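Local coordinates for glutathione S-transferase (Sphingobium chungbukense, PDB 6M1T), which binds glutathione as a beta-class glutathione S-transferase and probably transfers it to electrophilic compounds in detoxification, at residues 44-47 with 53-56; 65-70 with 155-160; 98-103 with 144-149. All coordinates share one frame; numbering follows the deposited sequence.

Interaction 1 of 3, residues 44-47 with 53-56; sequences LTVN and PALT
Asn-47 and Ala-54 are the nearest backbone neighbours, their CA atoms 6.6 Å apart, and no hydrogen bond joins residues 44-47 of the loop to residues 53-56, so the two segments meet through side chains alone. Only 128 Å² is buried in all, both sides summed. Val-46 and Ala-54 supply more than half of it. The CB of Val-46 points at the strand, and CG1, set anti to the backbone N (chi1 177°), is the branch that reaches across. There it lies 4.3 Å from CB of Ala-54, an apolar touch, and 3.9 Å from OG1 of Thr-56, the Val-46 and Thr-56 side chains crossing at about a right angle. The Thr-56 hydroxyl accordingly has a methyl group beside it, while its polar partner is OG1 of Thr-62 on the neighbouring strand. Asn-47 brings its aliphatic part to the contact: CB rests 4.3 Å from CB of Ala-54. Its amide is turned to the turn that follows in the chain, where ND2 bonds to the backbone O of Lys-51 and OD1 makes a weak bond to OG of Ser-49. The amide therefore ties the loop to itself, next to a lysine that binds glutathione. Alternation along the strand explains the pattern: Ala-54 and Thr-56 turn to the loop, Leu-55 away from it. Pro-53, preceded by a cis peptide, belongs to the glutathione pocket, as the cis-proline of a thioredoxin-like fold does. Strand 54-56 lies between strands 2-5 and 62-64, antiparallel to both; the loop packs on one sheet face, where Val-46 also touches Phe-4 and Thr-62, whereas Leu-55 meets Ile-69 and Tyr-72 of helix 66-75 on the other.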
loop_
_atom_site.group_PDB
_atom_site.type_symbol
_atom_site.label_atom_id
_atom_site.label_comp_id
_atom_site.label_asym_id
_atom_site.label_seq_id
_atom_site.Cartn_x
_atom_site.Cartn_y
_atom_site.Cartn_z
ATOM N N LEU A 44 1.373 6.863 -21.013
ATOM C CA LEU A 44 2.310 5.754 -20.638
ATOM C C LEU A 44 3.746 6.265 -20.594
ATOM O O LEU A 44 4.554 5.607 -19.940
ATOM C CB LEU A 44 2.210 4.564 -21.602
ATOM C CG LEU A 44 0.842 3.889 -21.715
ATOM C CD1 LEU A 44 0.901 2.662 -22.608
ATOM C CD2 LEU A 44 0.282 3.523 -20.341
ATOM N N THR A 45 4.040 7.394 -21.248
ATOM C CA THR A 45 5.327 8.126 -21.135
ATOM C C THR A 45 5.534 8.673 -19.725
ATOM O O THR A 45 6.687 8.820 -19.348
ATOM C CB THR A 45 5.397 9.320 -22.098
ATOM O OG1 THR A 45 5.190 8.724 -23.377
ATOM C CG2 THR A 45 6.706 10.069 -22.002
ATOM N N VAL A 46 4.454 8.983 -18.995
ATOM C CA VAL A 46 4.498 9.625 -17.655
ATOM C C VAL A 46 4.418 8.522 -16.610
ATOM O O VAL A 46 5.263 8.506 -15.701
ATOM C CB VAL A 46 3.358 10.656 -17.537
ATOM C CG1 VAL A 46 3.305 11.311 -16.160
ATOM C CG2 VAL A 46 3.453 11.713 -18.633
ATOM N N ASN A 47 3.425 7.632 -16.750
ATOM C CA ASN A 47 3.225 6.457 -15.868
ATOM C C ASN A 47 3.048 5.218 -16.731
ATOM O O ASN A 47 1.988 4.999 -17.289
ATOM C CB ASN A 47 2.035 6.605 -14.915
ATOM C CG ASN A 47 1.999 5.470 -13.921
ATOM O OD1 ASN A 47 2.948 4.676 -13.843
ATOM N ND2 ASN A 47 0.919 5.364 -13.171
ATOM N N PRO A 53 -3.250 8.359 -9.541
ATOM C CA PRO A 53 -2.530 9.592 -9.899
ATOM C C PRO A 53 -1.080 9.375 -10.346
ATOM O O PRO A 53 -0.483 8.382 -9.957
ATOM C CB PRO A 53 -2.469 10.384 -8.580
ATOM C CG PRO A 53 -2.494 9.285 -7.517
ATOM C CD PRO A 53 -3.347 8.165 -8.079
ATOM N N ALA A 54 -0.529 10.376 -11.007
ATOM C CA ALA A 54 0.929 10.544 -11.184
ATOM C C ALA A 54 1.228 12.020 -10.936
ATOM O O ALA A 54 0.377 12.872 -11.282
ATOM C CB ALA A 54 1.359 10.116 -12.548
ATOM N N LEU A 55 2.331 12.297 -10.263
ATOM C CA LEU A 55 2.751 13.666 -9.926
ATOM C C LEU A 55 4.106 13.964 -10.552
ATOM O O LEU A 55 5.061 13.282 -10.158
ATOM C CB LEU A 55 2.834 13.816 -8.418
ATOM C CG LEU A 55 3.237 15.225 -7.993
ATOM C CD1 LEU A 55 2.113 16.216 -8.293
ATOM C CD2 LEU A 55 3.534 15.254 -6.511
ATOM N N THR A 56 4.157 14.874 -11.514
ATOM C CA THR A 56 5.415 15.324 -12.156
ATOM C C THR A 56 5.914 16.542 -11.396
ATOM O O THR A 56 5.184 17.550 -11.300
ATOM C CB THR A 56 5.269 15.619 -13.645
ATOM O OG1 THR A 56 4.737 14.454 -14.256
ATOM C CG2 THR A 56 6.597 15.951 -14.308
#

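Interaction 2 of 3, residues 65-70 with 155-160; sequences ENPAIL and DIYLFV. With GSH (glutathione), chain C.
Asn-66 meets Tyr-157 with its side chain while its backbone N holds glutathione, so one residue serves both a domain contact and a ligand. ND2 comes to 3.4 Å from CE1 of Tyr-157, with the amide and ring planes 61° apart; this is packing, with no hydrogen bond between the segments, and ND2 bonds to the backbone O of Cys-10. A chi1 of -108°, far from a staggered value, places the amide between these two neighbours, and CB lies 3.5 Å from OH of Tyr-157. Farther along the ring, CD1 of Leu-70 sits over one face, 4.2 Å from the ring centroid and 24° off its normal, a CH-pi contact displaced toward the CG rim. The short axes of the helices approach no closer than 11.7 Å, and the tyrosine, with CG anti to its own backbone N, spans much of that gap. Helix 66-75 belongs to the thioredoxin-like N-terminal domain and helix 153-162 to the helical C-terminal domain, which makes this ring part of the interface between them, beside the glutathione site. There the start of helix 66-75 faces the alpha-carboxylate of the ligand's gamma-glutamyl residue, an arrangement familiar from glutathione transferases. Asn-66 N donates to O12 of glutathione at 3.0 Å and more weakly to O11, and the helix dipole would be expected to favour the negative group. Glu-65, the N-cap residue, accepts through OE2 a bond of 2.8 Å from N1 of glutathione. Ser-99 OG of the second subunit bonds to the same OE2, bringing the dimer partner into the site. OH of Tyr-157 stands 3.7 Å from O11 of glutathione, and CD of Pro-67 lies 3.9 Å from that O11.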
loop_
_atom_site.group_PDB
_atom_site.type_symbol
_atom_site.label_atom_id
_atom_site.label_comp_id
_atom_site.label_asym_id
_atom_site.label_seq_id
_atom_site.Cartn_x
_atom_site.Cartn_y
_atom_site.Cartn_z
ATOM N N GLU A 65 1.900 6.210 -7.070
ATOM C CA GLU A 65 1.364 5.596 -5.830
ATOM C C GLU A 65 0.925 6.700 -4.871
ATOM O O GLU A 65 1.779 7.483 -4.379
ATOM C CB GLU A 65 2.377 4.656 -5.156
ATOM C CG GLU A 65 2.887 3.531 -6.048
ATOM C CD GLU A 65 1.864 2.479 -6.405
ATOM O OE1 GLU A 65 2.005 1.899 -7.507
ATOM O OE2 GLU A 65 0.937 2.210 -5.567
ATOM N N ASN A 66 -0.357 6.682 -4.544
ATOM C CA ASN A 66 -1.009 7.648 -3.620
ATOM C C ASN A 66 -0.202 7.807 -2.340
ATOM O O ASN A 66 0.073 8.937 -1.930
ATOM C CB ASN A 66 -2.471 7.277 -3.390
ATOM C CG ASN A 66 -3.374 8.260 -4.099
ATOM O OD1 ASN A 66 -3.033 9.437 -4.189
ATOM N ND2 ASN A 66 -4.468 7.793 -4.634
ATOM N N PRO A 67 0.167 6.712 -1.649
ATOM C CA PRO A 67 0.896 6.855 -0.388
ATOM C C PRO A 67 2.172 7.706 -0.485
ATOM O O PRO A 67 2.421 8.580 0.410
ATOM C CB PRO A 67 1.172 5.388 -0.017
ATOM C CG PRO A 67 0.016 4.633 -0.594
ATOM C CD PRO A 67 -0.219 5.310 -1.937
ATOM N N ALA A 68 2.971 7.526 -1.547
ATOM C CA ALA A 68 4.196 8.319 -1.779
ATOM C C ALA A 68 3.843 9.760 -2.175
ATOM O O ALA A 68 4.465 10.692 -1.670
ATOM C CB ALA A 68 5.040 7.645 -2.827
ATOM N N ILE A 69 2.872 9.938 -3.070
ATOM C CA ILE A 69 2.471 11.267 -3.597
ATOM C C ILE A 69 1.942 12.099 -2.449
ATOM O O ILE A 69 2.352 13.236 -2.339
ATOM C CB ILE A 69 1.455 11.119 -4.750
ATOM C CG1 ILE A 69 2.167 10.502 -5.954
ATOM C CG2 ILE A 69 0.816 12.461 -5.087
ATOM C CD1 ILE A 69 1.277 10.048 -7.082
ATOM N N LEU A 70 1.061 11.523 -1.656
ATOM C CA LEU A 70 0.369 12.226 -0.563
ATOM C C LEU A 70 1.397 12.659 0.483
ATOM O O LEU A 70 1.357 13.836 0.917
ATOM C CB LEU A 70 -0.710 11.312 0.006
ATOM C CG LEU A 70 -1.982 11.183 -0.866
ATOM C CD1 LEU A 70 -2.861 10.086 -0.308
ATOM C CD2 LEU A 70 -2.727 12.511 -0.946
ATOM N N ASP A 155 -6.958 11.151 6.110
ATOM C CA ASP A 155 -8.399 11.536 6.076
ATOM C C ASP A 155 -8.766 11.876 4.613
ATOM O O ASP A 155 -9.849 11.551 4.151
ATOM C CB ASP A 155 -8.691 12.760 6.962
ATOM C CG ASP A 155 -8.389 12.547 8.445
ATOM O OD1 ASP A 155 -9.026 11.693 9.040
ATOM O OD2 ASP A 155 -7.487 13.191 8.958
ATOM N N ILE A 156 -7.911 12.610 3.923
ATOM C CA ILE A 156 -8.216 12.999 2.517
ATOM C C ILE A 156 -8.423 11.719 1.690
ATOM O O ILE A 156 -9.371 11.606 0.949
ATOM C CB ILE A 156 -7.118 13.885 1.931
ATOM C CG1 ILE A 156 -7.014 15.250 2.643
ATOM C CG2 ILE A 156 -7.431 14.031 0.435
ATOM C CD1 ILE A 156 -5.803 16.073 2.188
ATOM N N TYR A 157 -7.521 10.773 1.820
ATOM C CA TYR A 157 -7.540 9.516 1.025
ATOM C C TYR A 157 -8.785 8.682 1.358
ATOM O O TYR A 157 -9.517 8.273 0.442
ATOM C CB TYR A 157 -6.255 8.792 1.347
ATOM C CG TYR A 157 -5.834 7.697 0.407
ATOM C CD1 TYR A 157 -6.260 7.617 -0.911
ATOM C CD2 TYR A 157 -4.875 6.805 0.850
ATOM C CE1 TYR A 157 -5.798 6.599 -1.746
ATOM C CE2 TYR A 157 -4.379 5.814 0.027
ATOM C CZ TYR A 157 -4.828 5.718 -1.274
ATOM O OH TYR A 157 -4.347 4.683 -2.042
ATOM N N LEU A 158 -9.097 8.529 2.660
ATOM C CA LEU A 158 -10.288 7.767 3.099
ATOM C C LEU A 158 -11.524 8.470 2.560
ATOM O O LEU A 158 -12.382 7.778 1.993
ATOM C CB LEU A 158 -10.351 7.644 4.623
ATOM C CG LEU A 158 -11.594 6.960 5.189
ATOM C CD1 LEU A 158 -11.796 5.561 4.582
ATOM C CD2 LEU A 158 -11.501 6.903 6.717
ATOM N N PHE A 159 -11.602 9.798 2.757
ATOM C CA PHE A 159 -12.770 10.601 2.298
ATOM C C PHE A 159 -13.067 10.314 0.828
ATOM O O PHE A 159 -14.192 10.048 0.468
ATOM C CB PHE A 159 -12.473 12.085 2.453
ATOM C CG PHE A 159 -13.517 12.978 1.864
ATOM C CD1 PHE A 159 -14.677 13.229 2.575
ATOM C CD2 PHE A 159 -13.289 13.658 0.671
ATOM C CE1 PHE A 159 -15.630 14.114 2.095
ATOM C CE2 PHE A 159 -14.245 14.543 0.191
ATOM C CZ PHE A 159 -15.423 14.743 0.886
ATOM N N VAL A 160 -12.025 10.297 -0.019
ATOM C CA VAL A 160 -12.219 10.064 -1.475
ATOM C C VAL A 160 -12.864 8.694 -1.712
ATOM O O VAL A 160 -13.865 8.619 -2.430
ATOM C CB VAL A 160 -10.929 10.268 -2.284
ATOM C CG1 VAL A 160 -11.096 9.759 -3.709
ATOM C CG2 VAL A 160 -10.517 11.716 -2.253
HETATM N N1 GSH C . -1.738 1.563 -6.242
HETATM C CA1 GSH C . -2.067 2.768 -7.024
HETATM C C1 GSH C . -2.026 4.007 -6.120
HETATM O O11 GSH C . -2.213 3.806 -4.913
HETATM O O12 GSH C . -1.808 5.132 -6.686
HETATM C CB1 GSH C . -3.458 2.565 -7.631
HETATM C CG1 GSH C . -3.816 3.543 -8.718
HETATM C CD1 GSH C . -5.120 3.114 -9.388
HETATM O OE1 GSH C . -5.547 1.953 -9.347
HETATM N N2 GSH C . -5.743 4.062 -10.074
HETATM C CA2 GSH C . -6.949 3.885 -10.857
HETATM C C2 GSH C . -6.652 3.825 -12.346
HETATM O O2 GSH C . -5.919 4.669 -12.861
HETATM C CB2 GSH C . -7.974 4.981 -10.567
HETATM S SG2 GSH C . -8.751 4.841 -8.927
HETATM N N3 GSH C . -7.152 2.792 -13.000
HETATM C CA3 GSH C . -6.987 2.618 -14.422
HETATM C C3 GSH C . -6.397 1.253 -14.787
HETATM O O31 GSH C . -5.936 0.554 -13.862
HETATM O O32 GSH C . -6.389 0.941 -15.996
#

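Interaction 3 of 3, residues 98-103 with 144-149; sequences LSFLGS and EHYAGS
Tyr-146 and Phe-100 both carry CG anti to the backbone N (chi1 -174° and 171°), which extends each ring away from its own backbone toward the other. The tyrosine thus inserts from the loop and reaches the helix with its hydroxyl leading: OH lies 3.3 Å from CD2 and 3.7 Å from CE2 of Phe-100, the two side chains crossing at about a right angle. Leu-101, the next residue on helix 89-108, runs alongside the tyrosine in the opposite direction. Its CD1 is 3.8 Å from CE2 of Tyr-146, and CD2 comes to 4.1 Å from the OH of the same residue. No hydrogen bond passes between the segments. The loop is also held through its backbone: N of Tyr-146 bonds to OD1 of Asp-155 on helix 153-162, while Leu-136 of helix 119-139 and Leu-158 also touch the tyrosine. Phe-100 in turn meets the ring of His-132 and packs on Glu-65 of the second subunit, so the contact joins a C-terminal-domain loop to a helix of the dimer interface. With 114 Å² buried and the hydroxyl lacking a hydrogen-bond partner anywhere in the model, the contact probably rests on dispersion and shape, and burying that polar oxygen probably carries an energetic cost.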
loop_
_atom_site.group_PDB
_atom_site.type_symbol
_atom_site.label_atom_id
_atom_site.label_comp_id
_atom_site.label_asym_id
_atom_site.label_seq_id
_atom_site.Cartn_x
_atom_site.Cartn_y
_atom_site.Cartn_z
ATOM N N LEU A 98 -2.136 4.765 5.243
ATOM C CA LEU A 98 -2.114 4.955 3.760
ATOM C C LEU A 98 -1.961 3.589 3.075
ATOM O O LEU A 98 -2.621 3.397 2.007
ATOM C CB LEU A 98 -1.010 5.933 3.359
ATOM C CG LEU A 98 -1.141 7.359 3.937
ATOM C CD1 LEU A 98 0.059 8.172 3.533
ATOM C CD2 LEU A 98 -2.459 8.017 3.487
ATOM N N SER A 99 -1.140 2.684 3.630
ATOM C CA SER A 99 -0.901 1.325 3.051
ATOM C C SER A 99 -2.200 0.520 3.161
ATOM O O SER A 99 -2.574 -0.159 2.184
ATOM C CB SER A 99 0.345 0.577 3.626
ATOM O OG SER A 99 -0.017 -0.737 3.177
ATOM N N PHE A 100 -2.942 0.630 4.269
ATOM C CA PHE A 100 -4.218 -0.084 4.414
ATOM C C PHE A 100 -5.233 0.421 3.368
ATOM O O PHE A 100 -5.965 -0.393 2.734
ATOM C CB PHE A 100 -4.803 0.092 5.816
ATOM C CG PHE A 100 -6.189 -0.436 5.907
ATOM C CD1 PHE A 100 -6.432 -1.775 6.154
ATOM C CD2 PHE A 100 -7.262 0.430 5.788
ATOM C CE1 PHE A 100 -7.734 -2.257 6.258
ATOM C CE2 PHE A 100 -8.557 -0.052 5.869
ATOM C CZ PHE A 100 -8.799 -1.388 6.124
ATOM N N LEU A 101 -5.319 1.742 3.185
ATOM C CA LEU A 101 -6.298 2.307 2.231
ATOM C C LEU A 101 -5.969 1.851 0.785
ATOM O O LEU A 101 -6.891 1.464 0.097
ATOM C CB LEU A 101 -6.271 3.826 2.369
ATOM C CG LEU A 101 -6.856 4.341 3.691
ATOM C CD1 LEU A 101 -6.690 5.851 3.790
ATOM C CD2 LEU A 101 -8.291 3.955 3.804
ATOM N N GLY A 102 -4.710 1.912 0.388
ATOM C CA GLY A 102 -4.249 1.564 -0.979
ATOM C C GLY A 102 -4.272 0.066 -1.260
ATOM O O GLY A 102 -4.666 -0.328 -2.368
ATOM N N SER A 103 -3.904 -0.743 -0.275
ATOM C CA SER A 103 -3.655 -2.195 -0.427
ATOM C C SER A 103 -4.910 -2.992 -0.052
ATOM O O SER A 103 -5.115 -4.050 -0.622
ATOM C CB SER A 103 -2.378 -2.559 0.367
ATOM O OG SER A 103 -1.473 -1.938 -0.564
ATOM N N GLU A 144 -11.988 11.814 15.904
ATOM C CA GLU A 144 -12.439 12.745 14.832
ATOM C C GLU A 144 -11.669 12.412 13.542
ATOM O O GLU A 144 -12.305 12.358 12.479
ATOM C CB GLU A 144 -12.260 14.209 15.249
ATOM C CG GLU A 144 -13.380 15.101 14.725
ATOM C CD GLU A 144 -13.239 16.585 15.016
ATOM O OE1 GLU A 144 -14.266 17.219 15.358
ATOM O OE2 GLU A 144 -12.106 17.107 14.888
ATOM N N HIS A 145 -10.358 12.181 13.671
ATOM C CA HIS A 145 -9.384 11.997 12.565
ATOM C C HIS A 145 -8.954 10.526 12.465
ATOM O O HIS A 145 -8.792 9.846 13.510
ATOM C CB HIS A 145 -8.178 12.912 12.795
ATOM C CG HIS A 145 -8.544 14.303 13.191
ATOM N ND1 HIS A 145 -8.962 15.250 12.273
ATOM C CD2 HIS A 145 -8.542 14.916 14.394
ATOM C CE1 HIS A 145 -9.200 16.386 12.896
ATOM N NE2 HIS A 145 -8.951 16.206 14.196
ATOM N N TYR A 146 -8.704 10.064 11.240
ATOM C CA TYR A 146 -8.375 8.653 10.937
ATOM C C TYR A 146 -6.965 8.310 11.452
ATOM O O TYR A 146 -6.784 7.176 11.890
ATOM C CB TYR A 146 -8.574 8.418 9.433
ATOM C CG TYR A 146 -8.416 6.988 8.999
ATOM C CD1 TYR A 146 -9.102 5.958 9.636
ATOM C CD2 TYR A 146 -7.615 6.675 7.920
ATOM C CE1 TYR A 146 -8.915 4.633 9.271
ATOM C CE2 TYR A 146 -7.457 5.364 7.510
ATOM C CZ TYR A 146 -8.100 4.340 8.183
ATOM O OH TYR A 146 -7.927 3.061 7.742
ATOM N N ALA A 147 -5.998 9.237 11.395
ATOM C CA ALA A 147 -4.590 9.048 11.847
ATOM C C ALA A 147 -4.136 10.194 12.775
ATOM O O ALA A 147 -4.128 11.392 12.347
ATOM C CB ALA A 147 -3.666 8.929 10.649
ATOM N N GLY A 148 -3.745 9.849 14.008
ATOM C CA GLY A 148 -3.172 10.800 14.978
ATOM C C GLY A 148 -4.158 11.892 15.368
ATOM O O GLY A 148 -5.388 11.635 15.401
ATOM N N SER A 149 -3.634 13.091 15.618
ATOM C CA SER A 149 -4.315 14.177 16.364
ATOM C C SER A 149 -5.120 15.099 15.430
ATOM O O SER A 149 -6.108 15.688 15.907
ATOM C CB SER A 149 -3.301 14.943 17.167
ATOM O OG SER A 149 -3.891 15.451 18.347
#

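How the interactions relate
Interaction 2 lies near the centre of the chain and is wholly buried; interaction 3 is buried farther out, and interaction 1 is a partly buried loop-on-sheet contact, farther still. Helix 66-75, which supplies one side of interaction 2, also packs on the strand of interaction 1 through CD1 of Ile-69. Interactions 2 and 3, about 9 Å apart between centres, are joined by the ring of Tyr-157 on Leu-101 and by Asp-155, which reaches the loop of interaction 3. In all three, side chains pack without a hydrogen bond between the segments; only 65-70 adds hydrogen bonds to the ligand. Both 2 and 3 touch the second subunit, whereas 1 stays within its own chain.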